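Local coordinates for leucine aminopeptidase (Parabacteroides distasonis, PDB 3TC8), which probably acts as a zinc-dependent exopeptidase of the M28 family, removing residues from the amino end of peptides, at residues A[19-24]-A[295-300]; A[57-61]-A[136-140]. All blocks are in the same frame, centred on the assembly; numbering follows the deposited sequence. Where two conformers were deposited one is given.

Contact 1. Residues A[19-24]-A[295-300]; sequences VPDFNA and LKAAGQ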
ATOM      1  N   VAL A  19      -8.475  19.766  -8.922  1.00 16.70           N
ATOM      2  CA  VAL A  19      -8.042  18.655  -8.104  1.00 12.83           C
ATOM      3  C   VAL A  19      -8.784  18.656  -6.758  1.00 11.38           C
ATOM      4  O   VAL A  19      -8.731  19.658  -6.047  1.00 12.67           O
ATOM      5  CB  VAL A  19      -6.526  18.675  -7.902  1.00 11.40           C
ATOM      6  CG1 VAL A  19      -6.094  17.418  -7.153  1.00 12.49           C
ATOM      7  CG2 VAL A  19      -5.764  18.764  -9.229  1.00 13.23           C
ATOM      8  N   PRO A  20      -9.418  17.550  -6.368  1.00 10.97           N
ATOM      9  CA  PRO A  20     -10.044  17.489  -5.074  1.00 11.22           C
ATOM     10  C   PRO A  20      -9.056  17.671  -3.929  1.00 10.42           C
ATOM     11  O   PRO A  20      -7.865  17.431  -4.053  1.00 11.20           O
ATOM     12  CB  PRO A  20     -10.636  16.077  -5.059  1.00 13.40           C
ATOM     13  CG  PRO A  20     -10.754  15.657  -6.404  1.00 14.33           C
ATOM     14  CD  PRO A  20      -9.654  16.331  -7.143  1.00 12.45           C
ATOM     15  N   ASP A  21      -9.614  18.014  -2.777  1.00 10.64           N
ATOM     16  CA  ASP A  21      -8.893  18.215  -1.529  0.50 10.08           C
ATOM     17  C   ASP A  21      -8.865  16.890  -0.750  1.00 10.72           C
ATOM     18  O   ASP A  21      -9.924  16.407  -0.308  1.00 13.05           O
ATOM     19  CB  ASP A  21      -9.696  19.280  -0.762  0.50 10.71           C
ATOM     20  CG  ASP A  21      -8.993  19.858   0.434  0.50 12.82           C
ATOM     21  OD1 ASP A  21      -7.972  19.316   0.895  0.50 13.14           O
ATOM     22  OD2 ASP A  21      -9.503  20.870   0.970  0.50 16.55           O
ATOM     23  N   PHE A  22      -7.708  16.303  -0.546  1.00  9.29           N
ATOM     24  CA  PHE A  22      -7.542  15.115   0.284  1.00  9.39           C
ATOM     25  C   PHE A  22      -7.765  15.537   1.741  1.00  8.85           C
ATOM     26  O   PHE A  22      -7.067  16.410   2.267  1.00  9.97           O
ATOM     27  CB  PHE A  22      -6.127  14.605   0.107  1.00  9.73           C
ATOM     28  CG  PHE A  22      -5.766  13.359   0.922  1.00  7.89           C
ATOM     29  CD1 PHE A  22      -5.226  13.477   2.187  1.00  9.37           C
ATOM     30  CD2 PHE A  22      -5.914  12.112   0.365  1.00  8.49           C
ATOM     31  CE1 PHE A  22      -4.829  12.352   2.875  1.00  9.06           C
ATOM     32  CE2 PHE A  22      -5.506  10.974   1.066  1.00  8.62           C
ATOM     33  CZ  PHE A  22      -4.950  11.120   2.302  1.00  8.44           C
ATOM     34  N   ASN A  23      -8.716  14.892   2.414  1.00  8.52           N
ATOM     35  CA  ASN A  23      -9.002  15.197   3.809  1.00  8.94           C
ATOM     36  C   ASN A  23      -8.169  14.274   4.681  1.00  9.35           C
ATOM     37  O   ASN A  23      -8.471  13.071   4.816  1.00  9.22           O
ATOM     38  CB  ASN A  23     -10.510  15.021   4.045  1.00  9.94           C
ATOM     39  CG  ASN A  23     -10.965  15.358   5.433  1.00 11.45           C
ATOM     40  OD1 ASN A  23     -10.306  15.117   6.404  1.00 14.03           O
ATOM     41  ND2 ASN A  23     -12.223  15.750   5.518  1.00 16.36           N
ATOM     42  N   ALA A  24      -7.111  14.819   5.277  1.00  9.23           N
ATOM     43  CA  ALA A  24      -6.192  14.003   6.057  1.00  9.87           C
ATOM     44  C   ALA A  24      -6.831  13.495   7.345  1.00  9.50           C
ATOM     45  O   ALA A  24      -6.466  12.402   7.805  1.00 10.11           O
ATOM     46  CB  ALA A  24      -4.917  14.748   6.334  1.00 12.36           C
ATOM     47  N   LEU A 295       0.156  11.940   5.891  1.00  9.17           N
ATOM     48  CA  LEU A 295      -0.891  11.420   5.030  1.00  8.47           C
ATOM     49  C   LEU A 295      -1.312  12.453   3.990  1.00  8.55           C
ATOM     50  O   LEU A 295      -1.543  12.097   2.850  1.00  9.08           O
ATOM     51  CB  LEU A 295      -2.077  10.999   5.889  1.00  8.55           C
ATOM     52  CG  LEU A 295      -1.913   9.775   6.776  1.00  8.39           C
ATOM     53  CD1 LEU A 295      -3.054   9.643   7.755  1.00 10.30           C
ATOM     54  CD2 LEU A 295      -1.774   8.472   5.948  1.00 10.31           C
ATOM     55  N   LYS A 296      -1.444  13.712   4.407  1.00  8.92           N
ATOM     56  CA  LYS A 296      -1.820  14.779   3.483  1.00  9.17           C
ATOM     57  C   LYS A 296      -0.820  14.900   2.351  1.00  8.87           C
ATOM     58  O   LYS A 296      -1.196  15.047   1.175  1.00  9.01           O
ATOM     59  CB  LYS A 296      -1.933  16.096   4.257  1.00 10.02           C
ATOM     60  CG  LYS A 296      -2.299  17.305   3.379  1.00 10.31           C
ATOM     61  CD  LYS A 296      -3.627  17.194   2.690  1.00  9.84           C
ATOM     62  CE  LYS A 296      -4.068  18.518   2.141  1.00 10.38           C
ATOM     63  NZ  LYS A 296      -5.319  18.447   1.341  1.00 10.74           N
ATOM     64  N   ALA A 297       0.468  14.903   2.677  1.00  9.09           N
ATOM     65  CA  ALA A 297       1.500  15.066   1.649  1.00  9.13           C
ATOM     66  C   ALA A 297       1.410  13.940   0.620  1.00  9.26           C
ATOM     67  O   ALA A 297       1.446  14.180  -0.580  1.00  9.23           O
ATOM     68  CB  ALA A 297       2.879  15.103   2.293  1.00 11.26           C
ATOM     69  N   ALA A 298       1.313  12.688   1.092  1.00  8.29           N
ATOM     70  CA  ALA A 298       1.207  11.574   0.180  1.00  8.58           C
ATOM     71  C   ALA A 298      -0.046  11.638  -0.644  1.00  8.72           C
ATOM     72  O   ALA A 298      -0.043  11.458  -1.875  1.00  8.87           O
ATOM     73  CB  ALA A 298       1.329  10.264   0.945  1.00  9.81           C
ATOM     74  N   GLY A 299      -1.178  11.808   0.029  1.00  8.24           N
ATOM     75  CA  GLY A 299      -2.444  11.730  -0.639  1.00  8.05           C
ATOM     76  C   GLY A 299      -2.719  12.863  -1.607  1.00  7.39           C
ATOM     77  O   GLY A 299      -3.272  12.605  -2.694  1.00  8.42           O
ATOM     78  N   GLN A 300      -2.400  14.079  -1.200  1.00  7.83           N
ATOM     79  CA  GLN A 300      -2.646  15.205  -2.086  1.00  8.61           C
ATOM     80  C   GLN A 300      -1.758  15.120  -3.319  1.00  8.61           C
ATOM     81  O   GLN A 300      -2.202  15.502  -4.409  1.00  9.46           O
ATOM     82  CB  GLN A 300      -2.446  16.528  -1.329  1.00  8.76           C
ATOM     83  CG  GLN A 300      -3.024  17.720  -2.111  1.00  9.62           C
ATOM     84  CD  GLN A 300      -4.507  17.623  -2.250  1.00  8.68           C
ATOM     85  OE1 GLN A 300      -5.203  17.411  -1.259  1.00 10.72           O
ATOM     86  NE2 GLN A 300      -5.027  17.702  -3.466  1.00 10.62           N
TER
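Val19 meets Gln300 through one methyl, CG1, which rests against the amide nitrogen end of the glutamine. The same amide then bonds to the backbone at Pro20: Gln300 NE2 donates to Pro20 O over 2.9 Å, almost straight at 174°, with the donor in the carbonyl plane and the acceptor nearly in the plane of the amide. Asp21 starts out away from the helix, yet its carboxylate turns back, and in the conformer described Asp21 OD1 lies 2.8 Å from Lys296 NZ, a salt bridge whose hydrogen-bond geometry is weak. Phe22 follows with both backbone polar atoms engaged. Its N gives a 2.8 Å bond to Gln300 OE1, arriving 16° out of the carbonyl plane, while Phe22 O receives Lys296 NZ, also at 2.8 Å, on a lone pair. With CG anti to the backbone N (chi1 179°), the phenyl ring lies down on the helix, one face over Gly299: the glycine CA sits 3.7 Å from the ring centroid in a CH-pi contact, displaced toward the rim. Ring atom Phe22 CE1 also comes within 3.3 Å of Leu295 O. Ala24, at the start of helix 24-36, ends the contact by laying its CB against Lys296 CB. Lys296 and Gln300, one turn apart and each bent at chi2, are themselves joined by a 2.8 Å bond from Lys296 NZ to Gln300 OE1. That oxygen therefore accepts two donors, and the ammonium probably polarises the amide and strengthens its N-H toward Pro20 O, so a loop without regular secondary structure is tied to helix 292-308 by the amide and ammonium of two side chains bonding to its main-chain N and O atoms.

Contact 2. Residues A[57-61]-A[136-140]; sequences ELKRF and LEIAR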
ATOM      1  N   GLU A  57     -16.662  -0.042   1.849  1.00  9.22           N
ATOM      2  CA  GLU A  57     -16.312   1.319   1.746  0.50  9.93           C
ATOM      3  C   GLU A  57     -16.075   1.687   0.219  1.00  9.70           C
ATOM      4  O   GLU A  57     -16.617   2.661  -0.306  1.00 10.49           O
ATOM      5  CB  GLU A  57     -15.146   1.567   2.728  0.50  9.73           C
ATOM      6  CG  GLU A  57     -14.990   3.007   3.017  0.50  8.49           C
ATOM      7  CD  GLU A  57     -16.080   3.616   3.959  0.50  9.02           C
ATOM      8  OE1 GLU A  57     -16.206   4.869   3.964  0.50 10.79           O
ATOM      9  OE2 GLU A  57     -16.812   2.863   4.673  0.50  9.81           O
ATOM     10  N   LEU A  58     -15.342   0.818  -0.513  1.00  9.67           N
ATOM     11  CA  LEU A  58     -15.147   1.074  -1.939  1.00  9.45           C
ATOM     12  C   LEU A  58     -16.482   1.063  -2.690  1.00  9.66           C
ATOM     13  O   LEU A  58     -16.708   1.866  -3.585  1.00 10.61           O
ATOM     14  CB  LEU A  58     -14.164   0.059  -2.548  1.00  9.56           C
ATOM     15  CG  LEU A  58     -12.721   0.187  -2.094  1.00  9.71           C
ATOM     16  CD1 LEU A  58     -11.962  -1.031  -2.649  1.00 11.48           C
ATOM     17  CD2 LEU A  58     -12.074   1.493  -2.511  1.00 11.49           C
ATOM     18  N   LYS A  59     -17.388   0.175  -2.321  1.00  9.44           N
ATOM     19  CA  LYS A  59     -18.648   0.144  -2.997  0.50  9.93           C
ATOM     20  C   LYS A  59     -19.445   1.424  -2.758  1.00  9.58           C
ATOM     21  O   LYS A  59     -20.102   1.935  -3.662  1.00 10.33           O
ATOM     22  CB  LYS A  59     -19.398  -1.089  -2.528  0.50 10.42           C
ATOM     23  CG  LYS A  59     -20.632  -1.357  -3.336  0.50 14.29           C
ATOM     24  CD  LYS A  59     -21.187  -2.749  -3.135  0.50 17.90           C
ATOM     25  CE  LYS A  59     -22.554  -3.028  -3.812  0.50 21.20           C
ATOM     26  NZ  LYS A  59     -22.896  -4.490  -3.833  0.50 22.70           N
ATOM     27  N   ARG A  60     -19.382   1.941  -1.528  1.00  9.29           N
ATOM     28  CA  ARG A  60     -20.135   3.163  -1.230  0.60  9.55           C
ATOM     29  C   ARG A  60     -19.619   4.336  -2.043  1.00 10.16           C
ATOM     30  O   ARG A  60     -20.404   5.212  -2.421  1.00 11.23           O
ATOM     31  CB  ARG A  60     -19.997   3.479   0.261  0.60 10.39           C
ATOM     32  CG  ARG A  60     -20.246   4.910   0.679  0.60 11.99           C
ATOM     33  CD  ARG A  60     -20.014   5.049   2.189  0.60 10.87           C
ATOM     34  NE  ARG A  60     -20.850   4.100   2.969  0.60 10.33           N
ATOM     35  CZ  ARG A  60     -20.392   3.184   3.812  0.60  8.87           C
ATOM     36  NH1 ARG A  60     -19.114   3.098   4.118  0.60 11.20           N
ATOM     37  NH2 ARG A  60     -21.245   2.360   4.373  0.60  8.22           N
ATOM     38  N   PHE A  61     -18.352   4.363  -2.391  1.00  9.67           N
ATOM     39  CA  PHE A  61     -17.806   5.419  -3.228  1.00 10.26           C
ATOM     40  C   PHE A  61     -18.260   5.320  -4.676  1.00 10.63           C
ATOM     41  O   PHE A  61     -18.014   6.224  -5.457  1.00 12.02           O
ATOM     42  CB  PHE A  61     -16.277   5.388  -3.199  1.00 10.23           C
ATOM     43  CG  PHE A  61     -15.650   5.473  -1.837  1.00  9.89           C
ATOM     44  CD1 PHE A  61     -16.272   6.083  -0.738  1.00 10.48           C
ATOM     45  CD2 PHE A  61     -14.426   4.872  -1.611  1.00 10.25           C
ATOM     46  CE1 PHE A  61     -15.633   6.139   0.495  1.00 10.80           C
ATOM     47  CE2 PHE A  61     -13.790   4.940  -0.392  1.00 10.87           C
ATOM     48  CZ  PHE A  61     -14.404   5.553   0.663  1.00 10.88           C
ATOM     49  N   LEU A 136      -8.255   4.903   0.557  1.00  7.13           N
ATOM     50  CA  LEU A 136      -9.658   5.058   0.798  1.00  7.85           C
ATOM     51  C   LEU A 136     -10.079   6.504   0.657  1.00  7.16           C
ATOM     52  O   LEU A 136     -11.118   6.779   0.060  1.00  7.84           O
ATOM     53  CB  LEU A 136     -10.098   4.514   2.169  1.00  8.18           C
ATOM     54  CG  LEU A 136     -10.115   2.982   2.297  1.00  8.89           C
ATOM     55  CD1 LEU A 136     -10.260   2.630   3.786  1.00 10.34           C
ATOM     56  CD2 LEU A 136     -11.295   2.374   1.498  1.00  9.47           C
ATOM     57  N   GLU A 137      -9.307   7.428   1.199  1.00  7.11           N
ATOM     58  CA  GLU A 137      -9.652   8.834   1.067  1.00  8.02           C
ATOM     59  C   GLU A 137      -9.541   9.315  -0.375  1.00  7.76           C
ATOM     60  O   GLU A 137     -10.391  10.065  -0.869  1.00  8.43           O
ATOM     61  CB  GLU A 137      -8.816   9.654   2.022  1.00  8.49           C
ATOM     62  CG  GLU A 137      -8.988  11.155   1.881  1.00  8.92           C
ATOM     63  CD  GLU A 137     -10.412  11.659   2.044  1.00  9.10           C
ATOM     64  OE1 GLU A 137     -11.267  10.941   2.617  1.00  9.54           O
ATOM     65  OE2 GLU A 137     -10.684  12.839   1.656  1.00 10.41           O
ATOM     66  N   ILE A 138      -8.524   8.856  -1.104  1.00  8.19           N
ATOM     67  CA  ILE A 138      -8.386   9.136  -2.534  1.00  8.28           C
ATOM     68  C   ILE A 138      -9.601   8.618  -3.290  1.00  8.23           C
ATOM     69  O   ILE A 138     -10.209   9.312  -4.095  1.00  8.49           O
ATOM     70  CB  ILE A 138      -7.063   8.570  -3.067  1.00  8.05           C
ATOM     71  CG1 ILE A 138      -5.888   9.408  -2.576  1.00  8.98           C
ATOM     72  CG2 ILE A 138      -7.066   8.458  -4.616  1.00  9.24           C
ATOM     73  CD1 ILE A 138      -4.571   8.721  -2.622  1.00 10.16           C
ATOM     74  N   ALA A 139     -10.012   7.376  -2.985  1.00  8.46           N
ATOM     75  CA  ALA A 139     -11.132   6.772  -3.640  1.00  8.51           C
ATOM     76  C   ALA A 139     -12.442   7.512  -3.312  1.00  8.13           C
ATOM     77  O   ALA A 139     -13.325   7.653  -4.167  1.00  8.44           O
ATOM     78  CB  ALA A 139     -11.217   5.277  -3.218  1.00  9.09           C
ATOM     79  N   ARG A 140     -12.569   8.002  -2.076  1.00  8.17           N
ATOM     80  CA  ARG A 140     -13.714   8.789  -1.710  1.00  8.46           C
ATOM     81  C   ARG A 140     -13.836  10.031  -2.576  1.00  8.67           C
ATOM     82  O   ARG A 140     -14.901  10.404  -3.077  1.00  9.12           O
ATOM     83  CB  ARG A 140     -13.669   9.175  -0.225  1.00  8.41           C
ATOM     84  CG  ARG A 140     -14.955   9.807   0.271  1.00  9.17           C
ATOM     85  CD  ARG A 140     -14.956  10.075   1.771  1.00 10.06           C
ATOM     86  NE  ARG A 140     -14.061  11.176   2.136  1.00  9.54           N
ATOM     87  CZ  ARG A 140     -14.436  12.412   2.369  1.00 10.19           C
ATOM     88  NH1 ARG A 140     -15.713  12.794   2.370  1.00 11.75           N
ATOM     89  NH2 ARG A 140     -13.512  13.282   2.638  1.00 11.00           N
TER
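Segments 57-61 and 136-140 have no hydrogen bond between them, and their backbones draw nearest where Phe61 CA and Arg140 CA stand 5.5 Å apart. With CG anti to its own carbonyl carbon (chi1 -56°), the Phe61 ring is slotted between the two main chains: Arg140 CA lies 3.7 Å above one face, and Glu57 O lies 3.2 Å from the plane on the opposite face. Arg140 CB adds a CH-pi contact over the first face, 21° off the ring normal. Phe61 CD2 touches Ala139 CB at 3.6 Å, and Phe61 CE2 approaches Leu136 O at 3.3 Å. This is the packing of neighbouring helices on one side of the central mixed sheet of an M28-type alpha/beta fold: helix 45-60 and helix 125-144 lie together over it, and Phe155, Ile85 and Phe89 of its strands meet the Leu58, Leu136, Ala139 and Phe61 side chains from the sheet side. Leu58 reaches across by a single methyl, CD2, which sits 3.9 Å from Ala139 CB and also touches Leu136 CD2. That same leucine methyl, Leu136 CD2, is met at about a right angle by the aliphatic part of Glu57, for which in one deposited conformer OE1 is hydrogen-bonded to Tyr30 OH of helix 24-36. Beyond its CB and CG the Arg140 chain leads away, bent at chi3, to grip Glu137 side-on: NE donates to Glu137 OE1 over 2.8 Å, and NH2 reaches Glu137 OE2 on its syn lone pair. The guanidinium is thereby held about 62° from the plane of the Phe61 ring.

From the N terminus, the loop 19-24 runs into helix 24-36, and its partner appears only near the C terminus, on helix 292-308, so contact 1 closes a very long loop embracing most of the fold. Contact 2 closes a shorter loop within that span, from the C-terminal part of helix 45-60 through three strands of the sheet to helix 125-144; the two do not cross. They meet at helix 125-144: Asn23 N probably bonds to Glu137 OE2 at 2.9 Å, and the ring of Phe22 packs on Glu137 and Ile138. The N-terminal loop thus bridges helices 125-144 and 292-308.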